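Local coordinates for Card1 endonuclease domain-containing protein (Vibrio cholerae, PDB 1XMX), which is of unknown function but carries a Card1-like endonuclease domain of the PDDEXK clan and probably binds nucleic acid, at residues 29-43 against 50-64. Numbering follows the deposited sequence.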
ATOM      1  N   ARG A  29       8.601  -3.871  24.768  1.00 22.82           N
ATOM      2  CA  ARG A  29       9.444  -4.085  23.568  1.00 25.51           C
ATOM      3  C   ARG A  29       9.674  -5.572  23.333  1.00 23.26           C
ATOM      4  O   ARG A  29      10.682  -6.001  22.807  1.00 20.85           O
ATOM      5  CB  ARG A  29      10.757  -3.266  23.623  1.00 28.69           C
ATOM      6  CG  ARG A  29      11.562  -3.522  24.876  1.00 34.45           C
ATOM      7  CD  ARG A  29      12.824  -2.637  25.035  1.00 36.10           C
ATOM      8  NE  ARG A  29      13.526  -2.868  26.331  1.00 41.67           N
ATOM      9  CZ  ARG A  29      13.918  -4.072  26.780  1.00 43.22           C
ATOM     10  NH1 ARG A  29      13.658  -5.167  26.055  1.00 43.92           N
ATOM     11  NH2 ARG A  29      14.577  -4.192  27.948  1.00 43.72           N
ATOM     12  N   HIS A  30       8.693  -6.363  23.756  1.00 23.22           N
ATOM     13  CA  HIS A  30       8.705  -7.795  23.589  1.00 21.90           C
ATOM     14  C   HIS A  30       7.273  -8.275  23.399  1.00 20.47           C
ATOM     15  O   HIS A  30       6.334  -7.721  23.993  1.00 17.38           O
ATOM     16  CB  HIS A  30       9.375  -8.513  24.776  1.00 25.88           C
ATOM     17  CG  HIS A  30       9.603  -9.985  24.524  1.00 30.48           C
ATOM     18  ND1 HIS A  30       8.787 -10.974  25.045  1.00 31.82           N
ATOM     19  CD2 HIS A  30      10.532 -10.632  23.774  1.00 31.08           C
ATOM     20  CE1 HIS A  30       9.224 -12.161  24.659  1.00 31.51           C
ATOM     21  NE2 HIS A  30      10.267 -11.981  23.871  1.00 31.52           N
ATOM     22  N   ILE A  31       7.114  -9.295  22.547  1.00 19.93           N
ATOM     23  CA  ILE A  31       5.825  -9.934  22.336  1.00 17.40           C
ATOM     24  C   ILE A  31       6.019 -11.407  22.137  1.00 19.04           C
ATOM     25  O   ILE A  31       6.962 -11.855  21.464  1.00 20.14           O
ATOM     26  CB  ILE A  31       5.042  -9.316  21.124  1.00 17.65           C
ATOM     27  CG1 ILE A  31       3.704 -10.057  20.867  1.00 15.52           C
ATOM     28  CG2 ILE A  31       5.958  -9.242  19.837  1.00 16.73           C
ATOM     29  CD1 ILE A  31       2.660  -9.277  20.016  1.00 14.13           C
ATOM     30  N   ILE A  32       5.074 -12.166  22.671  1.00 17.62           N
ATOM     31  CA  ILE A  32       5.013 -13.601  22.420  1.00 18.26           C
ATOM     32  C   ILE A  32       3.801 -13.820  21.591  1.00 19.63           C
ATOM     33  O   ILE A  32       2.670 -13.438  21.984  1.00 17.98           O
ATOM     34  CB  ILE A  32       4.876 -14.401  23.765  1.00 17.84           C
ATOM     35  CG1 ILE A  32       6.114 -14.133  24.611  1.00 14.52           C
ATOM     36  CG2 ILE A  32       4.598 -15.922  23.560  1.00 15.88           C
ATOM     37  CD1 ILE A  32       6.016 -14.577  26.012  1.00 17.03           C
ATOM     38  N   PHE A  33       4.043 -14.407  20.418  1.00 19.44           N
ATOM     39  CA  PHE A  33       2.950 -14.720  19.504  1.00 19.39           C
ATOM     40  C   PHE A  33       2.547 -16.150  19.821  1.00 18.25           C
ATOM     41  O   PHE A  33       3.397 -16.982  20.035  1.00 17.93           O
ATOM     42  CB  PHE A  33       3.429 -14.634  18.061  1.00 17.65           C
ATOM     43  CG  PHE A  33       3.788 -13.255  17.614  1.00 17.59           C
ATOM     44  CD1 PHE A  33       2.794 -12.338  17.283  1.00 16.84           C
ATOM     45  CD2 PHE A  33       5.107 -12.893  17.464  1.00 16.91           C
ATOM     46  CE1 PHE A  33       3.131 -11.055  16.823  1.00 19.64           C
ATOM     47  CE2 PHE A  33       5.444 -11.611  17.018  1.00 18.28           C
ATOM     48  CZ  PHE A  33       4.459 -10.709  16.691  1.00 18.80           C
ATOM     49  N   ILE A  34       1.254 -16.409  19.860  1.00 18.39           N
ATOM     50  CA  ILE A  34       0.706 -17.747  20.032  1.00 18.43           C
ATOM     51  C   ILE A  34       0.200 -18.196  18.646  1.00 18.42           C
ATOM     52  O   ILE A  34      -0.418 -17.413  17.952  1.00 19.49           O
ATOM     53  CB  ILE A  34      -0.471 -17.712  21.025  1.00 17.75           C
ATOM     54  CG1 ILE A  34       0.050 -17.546  22.449  1.00 19.48           C
ATOM     55  CG2 ILE A  34      -1.359 -18.994  20.938  1.00 15.90           C
ATOM     56  CD1 ILE A  34      -0.974 -16.949  23.385  1.00 17.93           C
ATOM     57  N   GLY A  35       0.517 -19.418  18.207  1.00 18.24           N
ATOM     58  CA  GLY A  35       0.095 -19.876  16.879  1.00 16.66           C
ATOM     59  C   GLY A  35       0.262 -21.391  16.806  1.00 19.80           C
ATOM     60  O   GLY A  35       0.853 -22.000  17.707  1.00 18.42           O
ATOM     61  N   ASP A  36      -0.230 -22.010  15.733  1.00 19.21           N
ATOM     62  CA  ASP A  36       0.050 -23.414  15.510  1.00 19.84           C
ATOM     63  C   ASP A  36       1.278 -23.617  14.634  1.00 19.65           C
ATOM     64  O   ASP A  36       1.816 -22.645  14.089  1.00 19.58           O
ATOM     65  CB  ASP A  36      -1.184 -24.136  14.982  1.00 19.76           C
ATOM     66  CG  ASP A  36      -1.521 -23.776  13.548  1.00 22.19           C
ATOM     67  OD1 ASP A  36      -0.645 -23.456  12.745  1.00 24.09           O
ATOM     68  OD2 ASP A  36      -2.691 -23.850  13.193  1.00 23.27           O
ATOM     69  N   HIS A  37       1.735 -24.859  14.504  1.00 20.05           N
ATOM     70  CA  HIS A  37       2.991 -25.084  13.817  1.00 20.53           C
ATOM     71  C   HIS A  37       3.053 -24.530  12.407  1.00 20.57           C
ATOM     72  O   HIS A  37       4.076 -23.958  12.025  1.00 23.26           O
ATOM     73  CB  HIS A  37       3.478 -26.530  13.871  1.00 19.51           C
ATOM     74  CG  HIS A  37       4.824 -26.698  13.242  1.00 20.89           C
ATOM     75  ND1 HIS A  37       5.976 -26.155  13.792  1.00 21.24           N
ATOM     76  CD2 HIS A  37       5.206 -27.282  12.079  1.00 21.16           C
ATOM     77  CE1 HIS A  37       7.004 -26.402  12.998  1.00 21.05           C
ATOM     78  NE2 HIS A  37       6.571 -27.104  11.964  1.00 22.25           N
ATOM     79  N   THR A  38       1.967 -24.643  11.639  1.00 21.31           N
ATOM     80  CA  THR A  38       1.950 -24.152  10.276  1.00 21.59           C
ATOM     81  C   THR A  38       2.042 -22.595  10.205  1.00 22.60           C
ATOM     82  O   THR A  38       2.168 -22.046   9.148  1.00 23.02           O
ATOM     83  CB  THR A  38       0.689 -24.580   9.486  1.00 23.13           C
ATOM     84  OG1 THR A  38      -0.408 -23.756   9.882  1.00 26.66           O
ATOM     85  CG2 THR A  38       0.356 -26.049   9.681  1.00 20.88           C
ATOM     86  N   GLN A  39       1.974 -21.903  11.320  1.00 20.24           N
ATOM     87  CA  GLN A  39       2.076 -20.459  11.289  1.00 20.18           C
ATOM     88  C   GLN A  39       3.499 -19.961  11.644  1.00 19.40           C
ATOM     89  O   GLN A  39       3.714 -18.756  11.805  1.00 19.21           O
ATOM     90  CB  GLN A  39       1.032 -19.869  12.247  1.00 17.43           C
ATOM     91  CG  GLN A  39      -0.356 -20.112  11.735  1.00 17.89           C
ATOM     92  CD  GLN A  39      -1.403 -19.615  12.685  1.00 19.73           C
ATOM     93  OE1 GLN A  39      -1.379 -19.967  13.871  1.00 18.57           O
ATOM     94  NE2 GLN A  39      -2.295 -18.754  12.201  1.00 19.00           N
ATOM     95  N   THR A  40       4.448 -20.885  11.763  1.00 20.19           N
ATOM     96  CA  THR A  40       5.872 -20.560  11.951  1.00 22.39           C
ATOM     97  C   THR A  40       6.377 -19.508  10.927  1.00 22.13           C
ATOM     98  O   THR A  40       7.153 -18.581  11.253  1.00 21.10           O
ATOM     99  CB  THR A  40       6.734 -21.861  11.793  1.00 24.08           C
ATOM    100  OG1 THR A  40       6.393 -22.793  12.817  1.00 23.53           O
ATOM    101  CG2 THR A  40       8.221 -21.534  11.890  1.00 25.54           C
ATOM    102  N   VAL A  41       5.928 -19.635   9.686  1.00 20.61           N
ATOM    103  CA  VAL A  41       6.417 -18.712   8.637  1.00 22.26           C
ATOM    104  C   VAL A  41       5.885 -17.261   8.860  1.00 21.73           C
ATOM    105  O   VAL A  41       6.635 -16.299   8.739  1.00 18.01           O
ATOM    106  CB  VAL A  41       6.137 -19.267   7.217  1.00 23.42           C
ATOM    107  CG1 VAL A  41       4.598 -19.435   7.018  1.00 23.64           C
ATOM    108  CG2 VAL A  41       6.820 -18.365   6.139  1.00 24.09           C
ATOM    109  N   ILE A  42       4.595 -17.132   9.226  1.00 21.68           N
ATOM    110  CA  ILE A  42       4.011 -15.859   9.587  1.00 19.90           C
ATOM    111  C   ILE A  42       4.805 -15.285  10.755  1.00 18.84           C
ATOM    112  O   ILE A  42       5.243 -14.121  10.714  1.00 19.24           O
ATOM    113  CB  ILE A  42       2.491 -15.969   9.969  1.00 20.56           C
ATOM    114  CG1 ILE A  42       1.672 -16.596   8.815  1.00 23.43           C
ATOM    115  CG2 ILE A  42       1.925 -14.603  10.262  1.00 18.13           C
ATOM    116  CD1 ILE A  42       0.253 -17.044   9.239  1.00 23.59           C
ATOM    117  N   TYR A  43       5.030 -16.087  11.789  1.00 18.57           N
ATOM    118  CA  TYR A  43       5.920 -15.690  12.869  1.00 18.28           C
ATOM    119  C   TYR A  43       7.298 -15.111  12.440  1.00 18.77           C
ATOM    120  O   TYR A  43       7.737 -14.083  12.978  1.00 20.31           O
ATOM    121  CB  TYR A  43       6.110 -16.813  13.875  1.00 19.15           C
ATOM    122  CG  TYR A  43       7.257 -16.565  14.853  1.00 20.33           C
ATOM    123  CD1 TYR A  43       7.151 -15.607  15.880  1.00 21.25           C
ATOM    124  CD2 TYR A  43       8.454 -17.276  14.748  1.00 20.41           C
ATOM    125  CE1 TYR A  43       8.237 -15.375  16.805  1.00 20.01           C
ATOM    126  CE2 TYR A  43       9.498 -17.084  15.647  1.00 19.71           C
ATOM    127  CZ  TYR A  43       9.393 -16.109  16.670  1.00 21.57           C
ATOM    128  OH  TYR A  43      10.451 -15.932  17.595  1.00 22.68           O
ATOM    129  N   LEU A  50       9.605  -6.688  13.300  1.00 19.23           N
ATOM    130  CA  LEU A  50       9.761  -6.161  14.705  1.00 20.14           C
ATOM    131  C   LEU A  50      11.195  -6.187  15.104  1.00 20.55           C
ATOM    132  O   LEU A  50      11.657  -5.226  15.704  1.00 19.77           O
ATOM    133  CB  LEU A  50       8.923  -6.917  15.749  1.00 18.19           C
ATOM    134  CG  LEU A  50       7.415  -6.600  15.590  1.00 17.20           C
ATOM    135  CD1 LEU A  50       6.555  -7.747  16.196  1.00 16.44           C
ATOM    136  CD2 LEU A  50       6.983  -5.230  16.134  1.00 15.36           C
ATOM    137  N   ASN A  51      11.902  -7.277  14.789  1.00 20.13           N
ATOM    138  CA  ASN A  51      13.325  -7.381  15.175  1.00 23.87           C
ATOM    139  C   ASN A  51      14.194  -6.238  14.639  1.00 26.80           C
ATOM    140  O   ASN A  51      15.130  -5.809  15.353  1.00 26.43           O
ATOM    141  CB  ASN A  51      13.970  -8.725  14.789  1.00 22.30           C
ATOM    142  CG  ASN A  51      13.464  -9.909  15.631  1.00 22.88           C
ATOM    143  OD1 ASN A  51      13.775 -11.083  15.311  1.00 23.10           O
ATOM    144  ND2 ASN A  51      12.684  -9.625  16.692  1.00 20.01           N
ATOM    145  N   LYS A  52      13.889  -5.773  13.409  1.00 28.42           N
ATOM    146  CA  LYS A  52      14.470  -4.551  12.786  1.00 31.85           C
ATOM    147  C   LYS A  52      14.485  -3.387  13.772  1.00 30.02           C
ATOM    148  O   LYS A  52      15.422  -2.606  13.782  1.00 27.13           O
ATOM    149  CB  LYS A  52      13.645  -4.024  11.593  1.00 33.11           C
ATOM    150  CG  LYS A  52      13.927  -4.547  10.175  1.00 36.53           C
ATOM    151  CD  LYS A  52      13.187  -3.607   9.172  1.00 36.98           C
ATOM    152  CE  LYS A  52      12.629  -4.302   7.910  1.00 41.04           C
ATOM    153  NZ  LYS A  52      13.289  -3.811   6.607  1.00 42.58           N
ATOM    154  N   ARG A  53      13.407  -3.267  14.550  1.00 30.32           N
ATOM    155  CA  ARG A  53      13.260  -2.211  15.551  1.00 30.77           C
ATOM    156  C   ARG A  53      13.708  -2.619  16.910  1.00 30.87           C
ATOM    157  O   ARG A  53      13.402  -1.922  17.878  1.00 32.30           O
ATOM    158  CB  ARG A  53      11.824  -1.795  15.695  1.00 32.27           C
ATOM    159  CG  ARG A  53      11.350  -0.947  14.569  1.00 34.20           C
ATOM    160  CD  ARG A  53      10.748  -1.719  13.468  1.00 33.44           C
ATOM    161  NE  ARG A  53      10.039  -0.767  12.638  1.00 36.04           N
ATOM    162  CZ  ARG A  53       9.617  -1.016  11.408  1.00 37.56           C
ATOM    163  NH1 ARG A  53       9.845  -2.203  10.867  1.00 38.13           N
ATOM    164  NH2 ARG A  53       8.987  -0.072  10.717  1.00 36.98           N
ATOM    165  N   ASN A  54      14.409  -3.743  17.023  1.00 30.24           N
ATOM    166  CA  ASN A  54      14.910  -4.110  18.326  1.00 29.87           C
ATOM    167  C   ASN A  54      13.751  -4.430  19.237  1.00 28.33           C
ATOM    168  O   ASN A  54      13.849  -4.296  20.449  1.00 28.86           O
ATOM    169  CB  ASN A  54      15.644  -2.920  18.926  1.00 32.12           C
ATOM    170  CG  ASN A  54      16.664  -2.347  17.987  1.00 34.04           C
ATOM    171  OD1 ASN A  54      17.693  -2.998  17.742  1.00 34.21           O
ATOM    172  ND2 ASN A  54      16.377  -1.135  17.406  1.00 33.63           N
ATOM    173  N   ILE A  55      12.614  -4.772  18.660  1.00 25.61           N
ATOM    174  CA  ILE A  55      11.551  -5.381  19.454  1.00 22.61           C
ATOM    175  C   ILE A  55      11.735  -6.879  19.357  1.00 21.85           C
ATOM    176  O   ILE A  55      11.752  -7.466  18.257  1.00 21.64           O
ATOM    177  CB  ILE A  55      10.180  -4.925  18.962  1.00 22.56           C
ATOM    178  CG1 ILE A  55      10.013  -3.447  19.277  1.00 21.96           C
ATOM    179  CG2 ILE A  55       8.996  -5.766  19.569  1.00 20.82           C
ATOM    180  CD1 ILE A  55       9.188  -2.759  18.240  1.00 24.11           C
ATOM    181  N   SER A  56      11.870  -7.510  20.508  1.00 20.73           N
ATOM    182  CA  SER A  56      12.010  -8.964  20.528  1.00 22.06           C
ATOM    183  C   SER A  56      10.711  -9.786  20.500  1.00 18.71           C
ATOM    184  O   SER A  56       9.640  -9.298  20.872  1.00 18.49           O
ATOM    185  CB  SER A  56      12.954  -9.407  21.666  1.00 23.30           C
ATOM    186  OG  SER A  56      12.392  -9.112  22.901  1.00 26.59           O
ATOM    187  N   THR A  57      10.833 -11.048  20.068  1.00 17.45           N
ATOM    188  CA  THR A  57       9.672 -11.888  19.741  1.00 17.72           C
ATOM    189  C   THR A  57       9.916 -13.344  20.193  1.00 18.94           C
ATOM    190  O   THR A  57      11.050 -13.795  20.244  1.00 16.52           O
ATOM    191  CB  THR A  57       9.359 -11.852  18.199  1.00 16.95           C
ATOM    192  OG1 THR A  57      10.462 -12.383  17.457  1.00 19.24           O
ATOM    193  CG2 THR A  57       9.168 -10.428  17.676  1.00 13.60           C
ATOM    194  N   ASP A  58       8.841 -14.066  20.530  1.00 20.35           N
ATOM    195  CA  ASP A  58       8.903 -15.484  20.758  1.00 21.84           C
ATOM    196  C   ASP A  58       7.635 -16.053  20.209  1.00 20.45           C
ATOM    197  O   ASP A  58       6.656 -15.334  20.035  1.00 18.94           O
ATOM    198  CB  ASP A  58       8.941 -15.786  22.261  1.00 29.41           C
ATOM    199  CG  ASP A  58      10.246 -15.333  22.921  1.00 35.13           C
ATOM    200  OD1 ASP A  58      11.299 -15.416  22.236  1.00 37.92           O
ATOM    201  OD2 ASP A  58      10.223 -14.894  24.122  1.00 38.36           O
ATOM    202  N   PHE A  59       7.659 -17.355  19.954  1.00 19.00           N
ATOM    203  CA  PHE A  59       6.581 -18.063  19.356  1.00 20.36           C
ATOM    204  C   PHE A  59       6.243 -19.165  20.333  1.00 21.47           C
ATOM    205  O   PHE A  59       7.095 -19.953  20.702  1.00 20.70           O
ATOM    206  CB  PHE A  59       6.998 -18.684  17.992  1.00 19.49           C
ATOM    207  CG  PHE A  59       5.851 -19.333  17.241  1.00 21.02           C
ATOM    208  CD1 PHE A  59       4.587 -18.716  17.181  1.00 21.46           C
ATOM    209  CD2 PHE A  59       6.035 -20.505  16.515  1.00 21.42           C
ATOM    210  CE1 PHE A  59       3.521 -19.285  16.440  1.00 21.80           C
ATOM    211  CE2 PHE A  59       4.987 -21.057  15.777  1.00 22.31           C
ATOM    212  CZ  PHE A  59       3.721 -20.460  15.744  1.00 20.32           C
ATOM    213  N   PHE A  60       4.993 -19.204  20.762  1.00 23.60           N
ATOM    214  CA  PHE A  60       4.528 -20.242  21.660  1.00 21.96           C
ATOM    215  C   PHE A  60       3.461 -21.011  20.886  1.00 23.27           C
ATOM    216  O   PHE A  60       2.445 -20.447  20.464  1.00 21.36           O
ATOM    217  CB  PHE A  60       3.975 -19.639  22.954  1.00 22.77           C
ATOM    218  CG  PHE A  60       3.312 -20.659  23.860  1.00 24.53           C
ATOM    219  CD1 PHE A  60       1.947 -20.935  23.757  1.00 23.12           C
ATOM    220  CD2 PHE A  60       4.056 -21.342  24.812  1.00 25.49           C
ATOM    221  CE1 PHE A  60       1.357 -21.901  24.576  1.00 22.54           C
ATOM    222  CE2 PHE A  60       3.452 -22.294  25.676  1.00 24.91           C
ATOM    223  CZ  PHE A  60       2.104 -22.564  25.526  1.00 23.46           C
ATOM    224  N   GLU A  61       3.699 -22.311  20.689  1.00 24.91           N
ATOM    225  CA  GLU A  61       2.844 -23.121  19.810  1.00 24.92           C
ATOM    226  C   GLU A  61       1.760 -23.813  20.562  1.00 24.22           C
ATOM    227  O   GLU A  61       2.040 -24.598  21.485  1.00 22.90           O
ATOM    228  CB  GLU A  61       3.645 -24.221  19.109  1.00 26.23           C
ATOM    229  CG  GLU A  61       3.902 -23.924  17.676  1.00 28.19           C
ATOM    230  CD  GLU A  61       4.717 -24.974  16.976  1.00 29.38           C
ATOM    231  OE1 GLU A  61       4.518 -26.208  17.248  1.00 29.90           O
ATOM    232  OE2 GLU A  61       5.552 -24.546  16.134  1.00 30.11           O
ATOM    233  N   ILE A  62       0.527 -23.586  20.123  1.00 22.41           N
ATOM    234  CA  ILE A  62      -0.574 -24.336  20.664  1.00 21.68           C
ATOM    235  C   ILE A  62      -0.840 -25.494  19.739  1.00 22.26           C
ATOM    236  O   ILE A  62      -0.398 -25.528  18.609  1.00 24.44           O
ATOM    237  CB  ILE A  62      -1.861 -23.504  20.805  1.00 21.71           C
ATOM    238  CG1 ILE A  62      -2.018 -22.600  19.597  1.00 22.59           C
ATOM    239  CG2 ILE A  62      -1.839 -22.617  22.140  1.00 21.59           C
ATOM    240  CD1 ILE A  62      -3.475 -22.224  19.236  1.00 24.52           C
ATOM    241  N   PRO A  63      -1.598 -26.458  20.221  1.00 23.57           N
ATOM    242  CA  PRO A  63      -1.905 -27.528  19.318  1.00 22.34           C
ATOM    243  C   PRO A  63      -2.858 -26.965  18.276  1.00 20.64           C
ATOM    244  O   PRO A  63      -3.508 -25.950  18.485  1.00 20.20           O
ATOM    245  CB  PRO A  63      -2.548 -28.592  20.235  1.00 22.17           C
ATOM    246  CG  PRO A  63      -2.985 -27.879  21.475  1.00 23.28           C
ATOM    247  CD  PRO A  63      -2.214 -26.595  21.562  1.00 22.78           C
ATOM    248  N   ALA A  64      -2.900 -27.588  17.134  1.00 20.41           N
ATOM    249  CA  ALA A  64      -3.622 -27.031  15.980  1.00 21.57           C
ATOM    250  C   ALA A  64      -5.124 -27.412  15.892  1.00 20.80           C
ATOM    251  O   ALA A  64      -5.892 -26.720  15.247  1.00 22.65           O
ATOM    252  CB  ALA A  64      -2.878 -27.415  14.685  1.00 19.93           C
TER
HETATM  253  O   HOH W   1       0.843 -26.746  16.279  1.00 17.37           O
HETATM  254  O   HOH W   2      12.400 -14.000  18.156  1.00 22.44           O
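Phe59 fills the hollow between the end of strand 30-35 and the start of helix 40-52. Gly35, having no side chain, lets the ring lie directly against the backbone, Phe59 CE1 being 3.5 Å from Gly35 CA. Asp36 O meets the ring at its edge, 3.3 Å from CZ, and Tyr43 CB sits over one face. With CG anti to the backbone N (chi1 167°), the Tyr43 ring lies beneath Phe59 CB, which stands over the ring centre at 3.5 Å, 2° off the normal. The two ring planes are 16° apart but slid until they barely overlap, so the rings meet through CH-pi approaches in both directions rather than a full stack. Past this pair, a water joins Tyr43 OH to Thr57 O and OG1, and Ser47 also bonds OG1. Nearer the other end of the strands, Leu50 CD1 fits between Ile31 CG2 and the edge of the Phe33 ring, 3.7 Å from CZ. On the opposite sheet face, beneath helix 68-85, Ile32 CG2 packs on Phe60 CB (3.8 Å); Ile34 CG2 meets Ile62 CG2 farther along. Beyond strand 30-35, His37 ND1 donates in its ring plane to the syn side of Glu61 OE2 (2.9 Å), fairly straight though tilted from the carboxylate plane. Seven backbone bonds, from Ser56 N-Arg29 O to Ile62 N-Gly35 O, fix the parallel register of a beta-alpha-beta crossover at the sheet edge, in a Rossmann-like 3-2-1-4-5 strand order.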